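Local atomic coordinates of iron-containing superoxide dismutase B2 (Trypanosoma brucei, PDB entry 3ESF), a protein that probably converts superoxide into hydrogen peroxide and oxygen at an iron centre, ridding the cell of harmful radicals. Residues K18-S21 with K22-T26. The protein carries 1 engineered substitution. Sequence-based numbering, arbitrary orientation.
Sequences KGIS and KEQVT
Ser-21 is the N-cap of the helix that starts at Lys-22, and both of its oxygens are used on the first turn. Its hydroxyl OG accepts from the backbone N of Gln-24 at 3.0 Å, with an N-H...O angle of 170°. A chi1 of 73° tucks OG over its own backbone, within reach of the N-H of Gln-24; CB of Gln-24 lies 3.4 Å from it. The carbonyl O of Ser-21 meanwhile accepts from the backbone N of Val-25 at 2.9 Å, almost straight, the first i to i+4 bond of the helix. One residue further on, Lys-22 O accepts from both N and OG1 of Thr-26, which reach it from opposite faces of the carbonyl plane; OG1 comes in at 2.7 Å.

Beside the cap, Ile-20 adds an apolar contact. Its CG2 meets CG2 of Val-25 at 3.5 Å, the two side chains crossing at about a right angle, and also lies 3.9 Å from CG of Gln-24. Ile-20 also touches Leu-15, Met-83 and Thr-181, and Val-25 touches Leu-8.

The cap has a second shell: Ser-21 OG is also hydrogen-bonded to OD1 of Asp-170, whose backbone N bonds to OE1 of Gln-24. Gln-24 bends at chi2 (63°), which turns the end of its chain away from the loop. Its side chain comes within about 4 Å of the side chain of the iron ligand His-28 and about 8 Å of the iron itself. The loop thus opens helix 22-45, the first long helix of the alpha-hairpin domain, with its cap fastened to short helix 168-171 and Ile-20 also touching helix 175-185.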
loop_
_atom_site.group_PDB
_atom_site.type_symbol
_atom_site.label_atom_id
_atom_site.label_comp_id
_atom_site.label_asym_id
_atom_site.label_seq_id
_atom_site.Cartn_x
_atom_site.Cartn_y
_atom_site.Cartn_z
ATOM N N LYS A 18 -24.687 3.280 -2.951
ATOM C CA LYS A 18 -23.893 3.454 -4.180
ATOM C C LYS A 18 -22.573 2.673 -4.241
ATOM O O LYS A 18 -21.745 2.884 -5.131
ATOM C CB LYS A 18 -23.647 4.935 -4.487
ATOM C CG LYS A 18 -24.576 5.473 -5.598
ATOM C CD LYS A 18 -24.870 6.946 -5.437
ATOM C CE LYS A 18 -25.744 7.479 -6.579
ATOM N NZ LYS A 18 -24.856 7.711 -7.764
ATOM N N GLY A 19 -22.359 1.776 -3.293
ATOM C CA GLY A 19 -21.248 0.842 -3.420
ATOM C C GLY A 19 -20.075 1.021 -2.480
ATOM O O GLY A 19 -19.033 0.402 -2.669
ATOM N N ILE A 20 -20.223 1.856 -1.452
ATOM C CA ILE A 20 -19.205 1.895 -0.394
ATOM C C ILE A 20 -19.911 1.648 0.946
ATOM O O ILE A 20 -20.624 2.499 1.433
ATOM C CB ILE A 20 -18.288 3.192 -0.428
ATOM C CG1 ILE A 20 -17.635 3.388 -1.810
ATOM C CG2 ILE A 20 -17.173 3.077 0.591
ATOM C CD1 ILE A 20 -16.715 4.613 -1.982
ATOM N N SER A 21 -19.701 0.475 1.529
ATOM C CA SER A 21 -20.530 0.004 2.634
ATOM C C SER A 21 -20.243 0.734 3.945
ATOM O O SER A 21 -19.158 1.319 4.151
ATOM C CB SER A 21 -20.323 -1.504 2.830
ATOM O OG SER A 21 -19.049 -1.777 3.419
ATOM N N LYS A 22 -21.209 0.652 4.848
ATOM C CA LYS A 22 -21.045 1.132 6.189
ATOM C C LYS A 22 -19.768 0.570 6.834
ATOM O O LYS A 22 -19.008 1.330 7.420
ATOM C CB LYS A 22 -22.291 0.790 7.019
ATOM C CG LYS A 22 -22.400 1.556 8.305
ATOM C CD LYS A 22 -23.525 0.992 9.170
ATOM C CE LYS A 22 -23.248 1.263 10.644
ATOM N NZ LYS A 22 -24.493 1.190 11.470
ATOM N N GLU A 23 -19.542 -0.745 6.709
ATOM C CA GLU A 23 -18.330 -1.367 7.253
ATOM C C GLU A 23 -17.022 -0.845 6.648
ATOM O O GLU A 23 -16.092 -0.558 7.380
ATOM C CB GLU A 23 -18.385 -2.905 7.239
ATOM C CG GLU A 23 -17.200 -3.541 8.015
ATOM C CD GLU A 23 -17.179 -5.065 7.963
ATOM O OE1 GLU A 23 -17.462 -5.642 6.887
ATOM O OE2 GLU A 23 -16.873 -5.684 9.013
ATOM N N GLN A 24 -16.969 -0.721 5.321
ATOM C CA GLN A 24 -15.826 -0.113 4.617
ATOM C C GLN A 24 -15.513 1.330 5.064
ATOM O O GLN A 24 -14.365 1.667 5.363
ATOM C CB GLN A 24 -16.055 -0.144 3.081
ATOM C CG GLN A 24 -14.881 0.381 2.241
ATOM C CD GLN A 24 -13.598 -0.453 2.395
ATOM O OE1 GLN A 24 -13.374 -1.416 1.647
ATOM N NE2 GLN A 24 -12.742 -0.066 3.354
ATOM N N VAL A 25 -16.534 2.176 5.087
ATOM C CA VAL A 25 -16.406 3.550 5.569
ATOM C C VAL A 25 -16.032 3.619 7.079
ATOM O O VAL A 25 -15.224 4.467 7.482
ATOM C CB VAL A 25 -17.703 4.368 5.263
ATOM C CG1 VAL A 25 -17.630 5.784 5.868
ATOM C CG2 VAL A 25 -17.967 4.426 3.732
ATOM N N THR A 26 -16.614 2.736 7.891
ATOM C CA THR A 26 -16.319 2.693 9.350
ATOM C C THR A 26 -14.862 2.394 9.621
ATOM O O THR A 26 -14.212 3.157 10.342
ATOM C CB THR A 26 -17.178 1.663 10.096
ATOM O OG1 THR A 26 -18.546 2.054 10.001
ATOM C CG2 THR A 26 -16.818 1.629 11.558
#